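Local coordinates for hydrolase, HAD superfamily, subfamily III A (Legionella pneumophila, PDB 3N1U), which probably hydrolyses 3-deoxy-D-manno-octulosonate 8-phosphate to 3-deoxy-D-manno-octulosonate and inorganic phosphate, as a metal-dependent homotetrameric phosphatase of the HAD superfamily, at the interface of chains A and B. Sequence-based numbering; all coordinates share one arbitrary frame. Chains: chain A/B, Hydrolase, HAD superfamily, subfamily III A.

Contact 1: the interface of chains A and B. Residues chain A 42-43, 73, 75; chain B 37-39.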
loop_
_atom_site.group_PDB
_atom_site.type_symbol
_atom_site.label_atom_id
_atom_site.label_comp_id
_atom_site.label_asym_id
_atom_site.label_seq_id
_atom_site.Cartn_x
_atom_site.Cartn_y
_atom_site.Cartn_z
ATOM N N ASN A 42 -9.762 -2.853 -18.040
ATOM C CA ASN A 42 -10.604 -2.818 -16.847
ATOM C C ASN A 42 -9.906 -1.942 -15.807
ATOM O O ASN A 42 -8.677 -1.822 -15.861
ATOM C CB ASN A 42 -10.798 -4.206 -16.253
ATOM C CG ASN A 42 -11.935 -4.251 -15.192
ATOM O OD1 ASN A 42 -12.792 -3.330 -15.069
ATOM N ND2 ASN A 42 -11.935 -5.345 -14.415
ATOM N N GLU A 43 -10.673 -1.340 -14.905
ATOM C CA GLU A 43 -10.134 -0.368 -13.900
ATOM C C GLU A 43 -10.691 -0.729 -12.545
ATOM O O GLU A 43 -11.839 -1.232 -12.431
ATOM C CB GLU A 43 -10.556 1.078 -14.193
ATOM C CG GLU A 43 -10.255 1.631 -15.589
ATOM C CD GLU A 43 -11.129 2.847 -15.929
ATOM O OE1 GLU A 43 -12.177 2.697 -16.620
ATOM O OE2 GLU A 43 -10.776 3.955 -15.489
ATOM N N ASN A 73 -15.994 6.582 -14.385
ATOM C CA ASN A 73 -16.146 5.146 -14.625
ATOM C C ASN A 73 -17.196 4.493 -13.689
ATOM O O ASN A 73 -17.597 5.081 -12.686
ATOM C CB ASN A 73 -14.775 4.469 -14.531
ATOM C CG ASN A 73 -14.129 4.705 -13.181
ATOM O OD1 ASN A 73 -14.479 4.042 -12.225
ATOM N ND2 ASN A 73 -13.248 5.698 -13.084
ATOM N N VAL A 75 -16.932 1.991 -11.599
ATOM C CA VAL A 75 -16.513 1.790 -10.194
ATOM C C VAL A 75 -17.246 2.744 -9.218
ATOM O O VAL A 75 -17.695 2.327 -8.148
ATOM C CB VAL A 75 -14.982 1.999 -10.026
ATOM C CG1 VAL A 75 -14.591 1.917 -8.517
ATOM C CG2 VAL A 75 -14.213 0.970 -10.834
ATOM N N ILE B 37 -12.733 -2.544 -6.017
ATOM C CA ILE B 37 -13.958 -2.709 -6.783
ATOM C C ILE B 37 -13.634 -2.437 -8.225
ATOM O O ILE B 37 -12.990 -1.421 -8.570
ATOM C CB ILE B 37 -15.091 -1.753 -6.267
ATOM C CG1 ILE B 37 -15.456 -2.052 -4.788
ATOM C CG2 ILE B 37 -16.363 -1.919 -7.131
ATOM C CD1 ILE B 37 -16.510 -0.979 -4.237
ATOM N N ASP B 38 -14.104 -3.301 -9.122
ATOM C CA ASP B 38 -13.877 -3.025 -10.521
ATOM C C ASP B 38 -15.090 -2.401 -11.273
ATOM O O ASP B 38 -16.125 -2.139 -10.663
ATOM C CB ASP B 38 -13.231 -4.241 -11.247
ATOM C CG ASP B 38 -14.236 -5.292 -11.687
ATOM O OD1 ASP B 38 -15.448 -5.128 -11.447
ATOM O OD2 ASP B 38 -13.771 -6.293 -12.275
ATOM N N ASN B 39 -14.913 -2.118 -12.562
ATOM C CA ASN B 39 -15.973 -1.522 -13.387
ATOM C C ASN B 39 -17.213 -2.419 -13.535
ATOM O O ASN B 39 -18.287 -1.949 -13.909
ATOM C CB ASN B 39 -15.444 -1.231 -14.788
ATOM C CG ASN B 39 -14.676 0.060 -14.856
ATOM O OD1 ASN B 39 -14.887 0.972 -14.030
ATOM N ND2 ASN B 39 -13.819 0.185 -15.866
#
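At the tip of the beta-hairpin that KdsC-type HAD phosphatases use for tetramer assembly, B:Asp38, the last residue of strand 34-38, and B:Asn39 just beyond it meet A:Asn42, in the turn, and A:Glu43, the first residue of strand 43-48 of the neighbouring subunit. The amide nitrogen ND2 of A:Asn42 donates to the carboxylate oxygen OD2 of B:Asp38 at 3.0 Å. The acceptor lies in the amide plane of the asparagine, but the donor stands above the carboxylate, 45° out of its plane. With CG anti to the backbone N (chi1 -167°), A:Asn42 reaches across the aspartate side chain at about a right angle. Its other branch, OD1, rests 3.4 Å from CB of B:Asn39. A weak backbone bond from B:Asn39 N to A:Glu43 O continues the strand pairing.

B:Asn39 uses both branches of its amide. ND2 gives a nearly straight bond to OE1 of A:Glu43, at 3.1 Å. The amide and carboxylate planes are turned 81° apart. OD1 points the other way, to the start of helix 74-83, where the backbone N of A:Val75 makes a weak hydrogen bond of 3.3 Å. The firm ND2 bond and the weaker one at OD1 together probably favour this orientation of the amide. The methyl CG2 of A:Val75 lies 4.0 Å from CA of B:Asp38. The patch thus spans the start of a hairpin strand and the N-terminal turn of helix 74-83 in chain A, with the hairpin end of chain B lying against both.

Contact 2: the interface of chains A and B. Residues chain A 32, 45-47; chain B 34-37.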
loop_
_atom_site.group_PDB
_atom_site.type_symbol
_atom_site.label_atom_id
_atom_site.label_comp_id
_atom_site.label_asym_id
_atom_site.label_seq_id
_atom_site.Cartn_x
_atom_site.Cartn_y
_atom_site.Cartn_z
ATOM N N ASP A 32 -7.075 5.971 -2.127
ATOM C CA ASP A 32 -5.667 6.304 -1.999
ATOM C C ASP A 32 -5.172 7.139 -3.116
ATOM O O ASP A 32 -4.007 7.593 -3.095
ATOM C CB ASP A 32 -4.727 5.009 -2.030
ATOM C CG ASP A 32 -5.243 3.874 -2.988
ATOM O OD1 ASP A 32 -5.973 4.141 -3.970
ATOM O OD2 ASP A 32 -4.960 2.648 -2.719
ATOM N N LYS A 45 -10.753 0.811 -8.260
ATOM C CA LYS A 45 -10.285 1.727 -7.218
ATOM C C LYS A 45 -10.453 1.001 -5.885
ATOM O O LYS A 45 -11.255 0.060 -5.770
ATOM C CB LYS A 45 -11.134 3.006 -7.123
ATOM C CG LYS A 45 -11.362 3.726 -8.464
ATOM C CD LYS A 45 -12.289 4.924 -8.306
ATOM C CE LYS A 45 -12.465 5.666 -9.632
ATOM N NZ LYS A 45 -11.177 6.107 -10.345
ATOM N N SER A 46 -9.808 1.543 -4.855
ATOM C CA SER A 46 -9.801 0.893 -3.536
ATOM C C SER A 46 -10.369 1.865 -2.525
ATOM O O SER A 46 -9.803 2.980 -2.367
ATOM C CB SER A 46 -8.334 0.551 -3.173
ATOM O OG SER A 46 -7.838 -0.327 -4.184
ATOM N N PHE A 47 -11.466 1.478 -1.835
ATOM C CA PHE A 47 -12.118 2.351 -0.839
ATOM C C PHE A 47 -11.885 1.764 0.553
ATOM O O PHE A 47 -11.564 0.595 0.656
ATOM C CB PHE A 47 -13.624 2.389 -1.124
ATOM C CG PHE A 47 -13.958 2.938 -2.489
ATOM C CD1 PHE A 47 -14.039 4.328 -2.685
ATOM C CD2 PHE A 47 -14.182 2.081 -3.566
ATOM C CE1 PHE A 47 -14.294 4.900 -3.961
ATOM C CE2 PHE A 47 -14.449 2.611 -4.848
ATOM C CZ PHE A 47 -14.541 4.028 -5.059
ATOM N N LEU B 34 -9.230 -2.140 2.840
ATOM C CA LEU B 34 -9.614 -1.674 1.508
ATOM C C LEU B 34 -10.572 -2.644 0.883
ATOM O O LEU B 34 -10.448 -3.859 1.044
ATOM C CB LEU B 34 -8.340 -1.547 0.607
ATOM C CG LEU B 34 -7.394 -0.419 1.084
ATOM C CD1 LEU B 34 -6.176 -0.344 0.068
ATOM C CD2 LEU B 34 -8.121 1.033 1.163
ATOM N N LEU B 35 -11.472 -2.093 0.098
ATOM C CA LEU B 35 -12.389 -2.826 -0.749
ATOM C C LEU B 35 -12.051 -2.474 -2.160
ATOM O O LEU B 35 -12.223 -1.298 -2.607
ATOM C CB LEU B 35 -13.813 -2.371 -0.429
ATOM C CG LEU B 35 -14.210 -2.359 1.042
ATOM C CD1 LEU B 35 -15.624 -1.652 1.107
ATOM C CD2 LEU B 35 -14.258 -3.802 1.632
ATOM N N HIS B 36 -11.520 -3.437 -2.913
ATOM C CA HIS B 36 -11.123 -3.132 -4.276
ATOM C C HIS B 36 -12.306 -3.488 -5.179
ATOM O O HIS B 36 -12.900 -4.566 -5.011
ATOM C CB HIS B 36 -9.896 -3.941 -4.702
ATOM C CG HIS B 36 -8.820 -4.020 -3.660
ATOM N ND1 HIS B 36 -8.005 -2.951 -3.349
ATOM C CD2 HIS B 36 -8.382 -5.064 -2.906
ATOM C CE1 HIS B 36 -7.127 -3.324 -2.427
ATOM N NE2 HIS B 36 -7.327 -4.600 -2.139
ATOM N N ILE B 37 -12.733 -2.544 -6.017
ATOM C CA ILE B 37 -13.958 -2.709 -6.783
ATOM C C ILE B 37 -13.634 -2.437 -8.225
ATOM O O ILE B 37 -12.990 -1.421 -8.570
ATOM C CB ILE B 37 -15.091 -1.753 -6.267
ATOM C CG1 ILE B 37 -15.456 -2.052 -4.788
ATOM C CG2 ILE B 37 -16.363 -1.919 -7.131
ATOM C CD1 ILE B 37 -16.510 -0.979 -4.237
#
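The imidazole of B:His36 is met at its edge, in the ring plane, by the hydroxyl OG of A:Ser46, which lies 2.8 Å from ND1; the coordinates do not show which of the two is the donor. The phenyl ring of A:Phe47 meets an aliphatic tip instead: its CD2 lies 3.9 Å from CD1 of B:Ile37, and the two side chains run at about a right angle. These pairs flank an intermolecular antiparallel beta-sheet, in which strand 43-48 of chain A joins strand 34-38 of chain B in this homotetrameric KdsC-family protein.

A:Lys45 and B:Ile37 exchange backbone hydrogen bonds in both directions, the one from B:Ile37 N to A:Lys45 O measuring 3.0 Å. Two residues along, A:Phe47 and B:Leu35 do the same; the amide of B:Leu35 reaches A:Phe47 O at 2.7 Å, while A:Phe47 N returns a bond to B:Leu35 O.

A:Ser46 and B:His36 sit opposite each other between these two bonded pairs. OG of A:Ser46 stands anti to its own carbonyl carbon (chi1 -60°), which directs the hydroxyl at the imidazole nitrogen. CB of the same serine packs 4.0 Å from the methyl CD1 of B:Leu34. The other methyl of that leucine, CD2, lies 3.5 Å from the carbonyl O of A:Phe47, alongside the backbone bond that this oxygen accepts.

Contact 1 and contact 2 lie about 10 Å apart, measured between the centres of their C-alpha atoms, and are successive stretches of one strand pairing. B:Ile37 belongs to both, and strands 43-48 of chain A and 34-38 of chain B run through the two. Contact 2 is dominated by backbone pairing, with a side-chain bond added, whereas side-chain bonds prevail in contact 1, which also brings in helix 74-83; the side-chain bonds of both contacts probably help to set the register. Because the protein is a homotetramer, such strand pairing between neighbours plausibly links the hairpins of the four subunits.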